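Long-range contacts in nitrosopumilus output domain-containing protein (Pyrococcus horikoshii, PDB 2P9X), which is of unknown function but forms a compact, all-helical Nitrosopumilus output domain that binds zinc and is found in an assembly of four chains: residues A[11-16]-A[37-42]; A[64-69]-A[85-90]; A[25-30]-A[54-59]. One frame throughout, in Å; residues are numbered along the deposited sequence.

Contact 1: residues A[11-16]-A[37-42]; sequences TIILAL and SGIELA
I13 and I39 are the residues whose CA atoms come nearest, 7.5 Å apart. Segment 11-16 is regular helix, an inner part of helix 3-19, whereas 37-42 arrives as loop, passes through a type I turn from G38 to L41 and runs on into helix 41-44. No hydrogen bond joins the two, and the contact is made by aliphatic groups alone. I39 points into the helix and meets three of its residues. Its CG2 lies 3.7 Å from I12 CG2 and also rests, more loosely, on I13 CG1. The other branch of I39 reaches toward L16 tip to tip, its CD1 coming within 3.9 Å of L16 CD1. In this all-helical fold, the connection between helix 23-35 and helix 41-44 thus brings I39 against the earlier helix 3-19. I12 is extended beyond CB, CD1 lying anti to CA (chi2 -180°), and its CD1 meets A42 CB at 3.3 Å, tighter than an ordinary van der Waals contact. Helix 23-35 borders the same packing, since L27 and E28 touch I39 while L23 touches L16. E28 and E24, the latter next to I13, belong to a zinc site seen for this protein, though no zinc is bound there on this chain, while F49 of helix 46-57 lies against A42.

Contact 2: residues A[64-69]-A[85-90]; sequences LLEMVI and SLEELV
E66 reaches S85 and L86 with the end of its side chain, although its CB does not point at them. The first torsion sets CG anti to the backbone N (chi1 -172°), and the chain runs on extended until OE2 accepts the backbone N-H of L86 at 2.9 Å, N to OE2. The bond is nearly straight; it meets OE2 on the anti side, 31° out of the carboxylate plane. A helix start is a natural place for a carboxylate, because the first N-H groups have no carbonyl of an earlier turn to bind. S85, the N-cap, serves another of them, its OG accepting from E88 N at 3.1 Å. The same OE2 of E66 forms a salt bridge with K50 and OE1 forms one with R63, which probably helps E66 tolerate E87, whose OE1 is 4.1 Å from E66 OE2. An alanine here would probably leave the N-H of L86 without its acceptor, take the salt-bridge partner from R63 and reduce K50 to its long, weak pairing with E87. One turn on, I69 supplies the apolar half of the contact. Its CG2 approaches L89 CD2 at 4.0 Å and L86 CD1 at 4.1 Å, crossing both leucines obliquely. The axes of the two short helical segments approach to 10.7 Å and are inclined by 26°, running in roughly the same direction. Helix 46-57 flanks them through P46 and F49 against L86, helix 3-19 through I12 against I69 and L8 against L89, and the second subunit packs on L64, L65, M67 and V68.

Contact 3: residues A[25-30]-A[54-59]; sequences AVLEAH and SKLFGE
H30 is held by both ring nitrogens while L56 lies over one of its faces. NE2 is hydrogen-bonded to the carbonyl O of A52, one turn before L56 in helix 46-57, and ND1 to the hydroxyl of Y60 in the third subunit. A carbonyl can only accept, so NE2 carries a proton; a neutral ring would then probably accept at ND1. CG stands anti to the backbone N (chi1 176°), on the side facing L56. L56 CB sits 3.8 Å from the centroid of the H30 ring and 14° off the ring normal, a CH-pi contact displaced toward the NE2-CD2 side of the ring. K55 CB approaches the edge, 4.2 Å from H30 NE2. The two side chains, H30 and L56, slide past each other in opposite directions, which brings L56 CD1 to 4.0 Å from H30 ND1. L56 CD2 continues the packing along helix 23-35 and meets L27 CD1 at 3.9 Å. L56 also serves its own neighbour, its CG lying over the centre of the F57 ring. V26 crosses F57 at about a right angle, with CG1 4.2 Å from F57 CZ. Just beyond, G58 ends the helix with a positive phi. The fourth subunit packs here too, its H30 on V26 and its F57 on L56. Chemically, the six-residue segments share no hydrogen bond, but the helices are joined by H30 NE2 to the A52 carbonyl, just outside them; with ND1 spent on another chain, the orientation of H30 probably depends on assembly as well as folding.

Together the three contacts join six helices of one small domain in pairs: contact 1 links 3-19 with 41-44, contact 2 links 59-76 with 86-97, and contact 3 links 23-35 with 46-57. Along the chain, contacts 1 and 3 interleave, helix 23-35 falling between the segments of contact 1, whereas contact 2 opens after both have closed, helix 59-76 directly following 46-57. The centre of contact 1 is about 11 Å from that of contact 2 and about 12 Å from that of contact 3, and it touches both. Contacts 2 and 3, centres about 15 Å apart, do not touch. Other subunits reach segments of contacts 2 and 3; none touches contact 1, which lies nearer the chain's centre.

Contact 1: residues A[11-16]-A[37-42]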
loop_
_atom_site.group_PDB
_atom_site.type_symbol
_atom_site.label_atom_id
_atom_site.label_comp_id
_atom_site.label_asym_id
_atom_site.label_seq_id
_atom_site.Cartn_x
_atom_site.Cartn_y
_atom_site.Cartn_z
ATOM N N THR A 11 2.628 -22.596 6.486
ATOM C CA THR A 11 1.473 -22.293 5.650
ATOM C C THR A 11 1.536 -20.842 5.194
ATOM O O THR A 11 1.248 -20.538 4.038
ATOM C CB THR A 11 0.156 -22.521 6.401
ATOM O OG1 THR A 11 0.085 -23.885 6.822
ATOM C CG2 THR A 11 -1.037 -22.220 5.494
ATOM N N ILE A 12 1.909 -19.947 6.104
ATOM C CA ILE A 12 2.008 -18.536 5.752
ATOM C C ILE A 12 3.119 -18.320 4.729
ATOM O O ILE A 12 2.932 -17.620 3.737
ATOM C CB ILE A 12 2.290 -17.661 6.993
ATOM C CG1 ILE A 12 1.087 -17.706 7.935
ATOM C CG2 ILE A 12 2.561 -16.218 6.558
ATOM C CD1 ILE A 12 1.257 -16.865 9.191
ATOM N N ILE A 13 4.270 -18.933 4.967
ATOM C CA ILE A 13 5.388 -18.800 4.048
ATOM C C ILE A 13 5.000 -19.259 2.641
ATOM O O ILE A 13 5.338 -18.601 1.657
ATOM C CB ILE A 13 6.604 -19.596 4.565
ATOM C CG1 ILE A 13 7.210 -18.860 5.766
ATOM C CG2 ILE A 13 7.619 -19.771 3.460
ATOM C CD1 ILE A 13 8.134 -19.713 6.607
ATOM N N LEU A 14 4.287 -20.377 2.537
ATOM C CA LEU A 14 3.876 -20.859 1.217
ATOM C C LEU A 14 2.888 -19.880 0.581
ATOM O O LEU A 14 2.917 -19.661 -0.630
ATOM C CB LEU A 14 3.251 -22.257 1.318
ATOM C CG LEU A 14 4.199 -23.381 1.743
ATOM C CD1 LEU A 14 3.416 -24.673 1.886
ATOM C CD2 LEU A 14 5.318 -23.543 0.723
ATOM N N ALA A 15 2.026 -19.279 1.397
ATOM C CA ALA A 15 1.060 -18.313 0.877
ATOM C C ALA A 15 1.799 -17.101 0.306
ATOM O O ALA A 15 1.452 -16.599 -0.763
ATOM C CB ALA A 15 0.095 -17.876 1.979
ATOM N N LEU A 16 2.826 -16.634 1.010
ATOM C CA LEU A 16 3.574 -15.475 0.530
ATOM C C LEU A 16 4.257 -15.794 -0.796
ATOM O O LEU A 16 4.281 -14.964 -1.702
ATOM C CB LEU A 16 4.620 -15.039 1.561
ATOM C CG LEU A 16 4.117 -14.718 2.974
ATOM C CD1 LEU A 16 5.305 -14.308 3.835
ATOM C CD2 LEU A 16 3.066 -13.612 2.937
ATOM N N SER A 37 11.930 -9.678 14.320
ATOM C CA SER A 37 11.201 -10.939 14.322
ATOM C C SER A 37 11.040 -11.490 12.918
ATOM O O SER A 37 11.248 -10.779 11.932
ATOM C CB SER A 37 9.807 -10.747 14.923
ATOM O OG SER A 37 9.876 -10.300 16.264
ATOM N N GLY A 38 10.663 -12.763 12.848
ATOM C CA GLY A 38 10.422 -13.423 11.576
ATOM C C GLY A 38 8.935 -13.711 11.445
ATOM O O GLY A 38 8.136 -13.246 12.266
ATOM N N ILE A 39 8.563 -14.486 10.430
ATOM C CA ILE A 39 7.163 -14.823 10.171
ATOM C C ILE A 39 6.523 -15.605 11.313
ATOM O O ILE A 39 5.295 -15.623 11.455
ATOM C CB ILE A 39 7.027 -15.631 8.846
ATOM C CG1 ILE A 39 7.453 -14.758 7.665
ATOM C CG2 ILE A 39 5.581 -16.077 8.627
ATOM C CD1 ILE A 39 6.563 -13.558 7.451
ATOM N N GLU A 40 7.356 -16.244 12.129
ATOM C CA GLU A 40 6.852 -17.020 13.259
ATOM C C GLU A 40 6.104 -16.122 14.246
ATOM O O GLU A 40 5.422 -16.603 15.152
ATOM C CB GLU A 40 8.009 -17.735 13.966
ATOM C CG GLU A 40 9.170 -16.832 14.358
ATOM C CD GLU A 40 10.179 -16.600 13.234
ATOM O OE1 GLU A 40 9.885 -16.939 12.067
ATOM O OE2 GLU A 40 11.276 -16.081 13.531
ATOM N N LEU A 41 6.242 -14.810 14.076
ATOM C CA LEU A 41 5.558 -13.851 14.938
ATOM C C LEU A 41 4.046 -14.015 14.808
ATOM O O LEU A 41 3.297 -13.684 15.729
ATOM C CB LEU A 41 5.937 -12.418 14.544
ATOM C CG LEU A 41 5.279 -11.299 15.356
ATOM C CD1 LEU A 41 5.758 -11.364 16.803
ATOM C CD2 LEU A 41 5.634 -9.947 14.745
ATOM N N ALA A 42 3.597 -14.510 13.654
ATOM C CA ALA A 42 2.169 -14.707 13.419
ATOM C C ALA A 42 1.588 -15.635 14.479
ATOM O O ALA A 42 0.463 -15.443 14.934
ATOM C CB ALA A 42 1.937 -15.277 12.027
#

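Contact 2: residues A[64-69]-A[85-90]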
loop_
_atom_site.group_PDB
_atom_site.type_symbol
_atom_site.label_atom_id
_atom_site.label_comp_id
_atom_site.label_asym_id
_atom_site.label_seq_id
_atom_site.Cartn_x
_atom_site.Cartn_y
_atom_site.Cartn_z
ATOM N N LEU A 64 -6.594 -8.532 3.717
ATOM C CA LEU A 64 -6.569 -9.482 2.609
ATOM C C LEU A 64 -5.613 -10.632 2.929
ATOM O O LEU A 64 -5.945 -11.795 2.704
ATOM C CB LEU A 64 -6.155 -8.775 1.306
ATOM C CG LEU A 64 -7.222 -7.865 0.677
ATOM C CD1 LEU A 64 -6.625 -7.043 -0.455
ATOM C CD2 LEU A 64 -8.371 -8.724 0.146
ATOM N N LEU A 65 -4.433 -10.314 3.460
ATOM C CA LEU A 65 -3.471 -11.356 3.814
ATOM C C LEU A 65 -4.056 -12.253 4.906
ATOM O O LEU A 65 -3.919 -13.477 4.862
ATOM C CB LEU A 65 -2.156 -10.735 4.304
ATOM C CG LEU A 65 -1.100 -11.751 4.754
ATOM C CD1 LEU A 65 -0.708 -12.654 3.588
ATOM C CD2 LEU A 65 0.117 -11.010 5.293
ATOM N N GLU A 66 -4.719 -11.640 5.880
ATOM C CA GLU A 66 -5.331 -12.398 6.969
ATOM C C GLU A 66 -6.334 -13.395 6.389
ATOM O O GLU A 66 -6.319 -14.576 6.732
ATOM C CB GLU A 66 -6.037 -11.448 7.940
ATOM C CG GLU A 66 -6.550 -12.112 9.209
ATOM C CD GLU A 66 -7.195 -11.125 10.173
ATOM O OE1 GLU A 66 -7.924 -10.215 9.718
ATOM O OE2 GLU A 66 -6.985 -11.265 11.394
ATOM N N MET A 67 -7.197 -12.916 5.498
ATOM C CA MET A 67 -8.199 -13.779 4.879
ATOM C C MET A 67 -7.547 -14.931 4.125
ATOM O O MET A 67 -8.002 -16.076 4.207
ATOM C CB MET A 67 -9.074 -12.958 3.934
ATOM C CG MET A 67 -10.032 -12.045 4.677
ATOM S SD MET A 67 -10.761 -10.777 3.630
ATOM C CE MET A 67 -11.874 -11.770 2.636
ATOM N N VAL A 68 -6.482 -14.629 3.391
ATOM C CA VAL A 68 -5.772 -15.646 2.637
ATOM C C VAL A 68 -5.124 -16.672 3.571
ATOM O O VAL A 68 -5.196 -17.873 3.318
ATOM C CB VAL A 68 -4.707 -15.004 1.725
ATOM C CG1 VAL A 68 -3.796 -16.070 1.155
ATOM C CG2 VAL A 68 -5.394 -14.245 0.590
ATOM N N ILE A 69 -4.518 -16.211 4.662
ATOM C CA ILE A 69 -3.885 -17.133 5.602
ATOM C C ILE A 69 -4.911 -18.082 6.217
ATOM O O ILE A 69 -4.680 -19.289 6.305
ATOM C CB ILE A 69 -3.157 -16.375 6.744
ATOM C CG1 ILE A 69 -1.943 -15.634 6.183
ATOM C CG2 ILE A 69 -2.729 -17.359 7.838
ATOM C CD1 ILE A 69 -1.291 -14.682 7.177
ATOM N N SER A 85 -10.348 -14.417 12.392
ATOM C CA SER A 85 -9.214 -13.527 12.615
ATOM C C SER A 85 -7.982 -14.380 12.900
ATOM O O SER A 85 -8.102 -15.537 13.304
ATOM C CB SER A 85 -9.468 -12.608 13.811
ATOM O OG SER A 85 -9.424 -13.334 15.026
ATOM N N LEU A 86 -6.801 -13.812 12.699
ATOM C CA LEU A 86 -5.574 -14.553 12.947
ATOM C C LEU A 86 -5.475 -14.948 14.426
ATOM O O LEU A 86 -4.979 -16.029 14.746
ATOM C CB LEU A 86 -4.357 -13.718 12.534
ATOM C CG LEU A 86 -2.994 -14.410 12.568
ATOM C CD1 LEU A 86 -2.968 -15.566 11.570
ATOM C CD2 LEU A 86 -1.914 -13.400 12.224
ATOM N N GLU A 87 -5.950 -14.079 15.320
ATOM C CA GLU A 87 -5.908 -14.372 16.754
ATOM C C GLU A 87 -6.744 -15.604 17.061
ATOM O O GLU A 87 -6.315 -16.486 17.811
ATOM C CB GLU A 87 -6.429 -13.190 17.581
ATOM C CG GLU A 87 -5.506 -11.995 17.588
ATOM C CD GLU A 87 -5.875 -10.967 16.540
ATOM O OE1 GLU A 87 -6.392 -11.355 15.472
ATOM O OE2 GLU A 87 -5.637 -9.769 16.788
ATOM N N GLU A 88 -7.942 -15.661 16.488
ATOM C CA GLU A 88 -8.816 -16.809 16.697
ATOM C C GLU A 88 -8.201 -18.049 16.061
ATOM O O GLU A 88 -8.348 -19.160 16.575
ATOM C CB GLU A 88 -10.193 -16.561 16.082
ATOM C CG GLU A 88 -11.012 -15.511 16.803
ATOM C CD GLU A 88 -12.350 -15.251 16.134
ATOM O OE1 GLU A 88 -12.646 -15.892 15.100
ATOM O OE2 GLU A 88 -13.105 -14.400 16.646
ATOM N N LEU A 89 -7.510 -17.858 14.936
ATOM C CA LEU A 89 -6.882 -18.971 14.230
ATOM C C LEU A 89 -5.789 -19.612 15.081
ATOM O O LEU A 89 -5.682 -20.839 15.150
ATOM C CB LEU A 89 -6.288 -18.492 12.900
ATOM C CG LEU A 89 -5.698 -19.574 11.991
ATOM C CD1 LEU A 89 -6.813 -20.476 11.467
ATOM C CD2 LEU A 89 -4.943 -18.926 10.835
ATOM N N VAL A 90 -4.973 -18.780 15.721
ATOM C CA VAL A 90 -3.898 -19.278 16.569
ATOM C C VAL A 90 -4.501 -19.974 17.783
ATOM O O VAL A 90 -4.013 -21.016 18.221
ATOM C CB VAL A 90 -2.974 -18.124 17.026
ATOM C CG1 VAL A 90 -1.993 -18.615 18.081
ATOM C CG2 VAL A 90 -2.214 -17.575 15.817
#

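Contact 3: residues A[25-30]-A[54-59]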
loop_
_atom_site.group_PDB
_atom_site.type_symbol
_atom_site.label_atom_id
_atom_site.label_comp_id
_atom_site.label_asym_id
_atom_site.label_seq_id
_atom_site.Cartn_x
_atom_site.Cartn_y
_atom_site.Cartn_z
ATOM N N ALA A 25 10.568 -11.988 1.052
ATOM C CA ALA A 25 11.715 -11.141 1.371
ATOM C C ALA A 25 11.292 -9.766 1.865
ATOM O O ALA A 25 11.888 -9.216 2.792
ATOM C CB ALA A 25 12.603 -10.991 0.152
ATOM N N VAL A 26 10.267 -9.200 1.238
ATOM C CA VAL A 26 9.799 -7.877 1.628
ATOM C C VAL A 26 9.196 -7.874 3.028
ATOM O O VAL A 26 9.555 -7.040 3.865
ATOM C CB VAL A 26 8.782 -7.344 0.593
ATOM C CG1 VAL A 26 8.097 -6.084 1.106
ATOM C CG2 VAL A 26 9.516 -7.047 -0.713
ATOM N N LEU A 27 8.284 -8.799 3.300
ATOM C CA LEU A 27 7.685 -8.828 4.630
ATOM C C LEU A 27 8.736 -9.157 5.687
ATOM O O LEU A 27 8.742 -8.568 6.763
ATOM C CB LEU A 27 6.539 -9.847 4.689
ATOM C CG LEU A 27 5.823 -9.985 6.041
ATOM C CD1 LEU A 27 5.345 -8.634 6.555
ATOM C CD2 LEU A 27 4.640 -10.939 5.864
ATOM N N GLU A 28 9.634 -10.088 5.387
ATOM C CA GLU A 28 10.656 -10.440 6.366
ATOM C C GLU A 28 11.605 -9.280 6.648
ATOM O O GLU A 28 12.042 -9.093 7.777
ATOM C CB GLU A 28 11.416 -11.683 5.913
ATOM C CG GLU A 28 10.709 -12.945 6.379
ATOM C CD GLU A 28 11.070 -14.172 5.590
ATOM O OE1 GLU A 28 11.923 -14.078 4.681
ATOM O OE2 GLU A 28 10.474 -15.237 5.869
ATOM N N ALA A 29 11.914 -8.487 5.630
ATOM C CA ALA A 29 12.788 -7.338 5.855
ATOM C C ALA A 29 12.088 -6.364 6.797
ATOM O O ALA A 29 12.709 -5.780 7.685
ATOM C CB ALA A 29 13.100 -6.648 4.537
ATOM N N HIS A 30 10.790 -6.177 6.582
ATOM C CA HIS A 30 9.987 -5.285 7.409
ATOM C C HIS A 30 9.913 -5.768 8.856
ATOM O O HIS A 30 10.118 -4.994 9.783
ATOM C CB HIS A 30 8.580 -5.184 6.828
ATOM C CG HIS A 30 7.641 -4.368 7.656
ATOM N ND1 HIS A 30 7.774 -3.005 7.810
ATOM C CD2 HIS A 30 6.536 -4.720 8.355
ATOM C CE1 HIS A 30 6.789 -2.551 8.564
ATOM N NE2 HIS A 30 6.023 -3.573 8.909
ATOM N N SER A 54 -0.015 -4.295 8.706
ATOM C CA SER A 54 -0.808 -3.102 8.439
ATOM C C SER A 54 0.123 -1.899 8.282
ATOM O O SER A 54 -0.130 -1.017 7.470
ATOM C CB SER A 54 -1.800 -2.842 9.579
ATOM O OG SER A 54 -2.661 -1.759 9.253
ATOM N N LYS A 55 1.208 -1.872 9.049
ATOM C CA LYS A 55 2.152 -0.759 8.940
ATOM C C LYS A 55 2.917 -0.806 7.619
ATOM O O LYS A 55 3.361 0.219 7.112
ATOM C CB LYS A 55 3.126 -0.762 10.117
ATOM C CG LYS A 55 2.551 -0.085 11.348
ATOM C CD LYS A 55 3.365 -0.362 12.592
ATOM C CE LYS A 55 2.728 0.313 13.799
ATOM N NZ LYS A 55 3.448 -0.016 15.059
ATOM N N LEU A 56 3.048 -1.996 7.049
ATOM C CA LEU A 56 3.756 -2.141 5.786
ATOM C C LEU A 56 2.938 -1.725 4.566
ATOM O O LEU A 56 3.387 -0.912 3.755
ATOM C CB LEU A 56 4.212 -3.596 5.619
ATOM C CG LEU A 56 4.913 -3.974 4.311
ATOM C CD1 LEU A 56 6.159 -3.123 4.101
ATOM C CD2 LEU A 56 5.285 -5.453 4.366
ATOM N N PHE A 57 1.726 -2.263 4.452
ATOM C CA PHE A 57 0.874 -1.998 3.296
ATOM C C PHE A 57 -0.478 -1.356 3.577
ATOM O O PHE A 57 -1.218 -1.070 2.642
ATOM C CB PHE A 57 0.604 -3.306 2.550
ATOM C CG PHE A 57 1.830 -3.962 1.981
ATOM C CD1 PHE A 57 2.627 -3.298 1.059
ATOM C CD2 PHE A 57 2.142 -5.280 2.316
ATOM C CE1 PHE A 57 3.719 -3.938 0.466
ATOM C CE2 PHE A 57 3.232 -5.930 1.728
ATOM C CZ PHE A 57 4.016 -5.257 0.802
ATOM N N GLY A 58 -0.811 -1.153 4.844
ATOM C CA GLY A 58 -2.103 -0.577 5.164
ATOM C C GLY A 58 -3.037 -1.659 5.668
ATOM O O GLY A 58 -2.749 -2.844 5.515
ATOM N N GLU A 59 -4.166 -1.258 6.249
ATOM C CA GLU A 59 -5.111 -2.218 6.811
ATOM C C GLU A 59 -5.887 -3.051 5.796
ATOM O O GLU A 59 -6.245 -4.198 6.074
ATOM C CB GLU A 59 -6.087 -1.496 7.738
ATOM C CG GLU A 59 -6.986 -2.434 8.514
ATOM C CD GLU A 59 -7.897 -1.691 9.465
ATOM O OE1 GLU A 59 -7.373 -0.957 10.329
ATOM O OE2 GLU A 59 -9.133 -1.844 9.345
#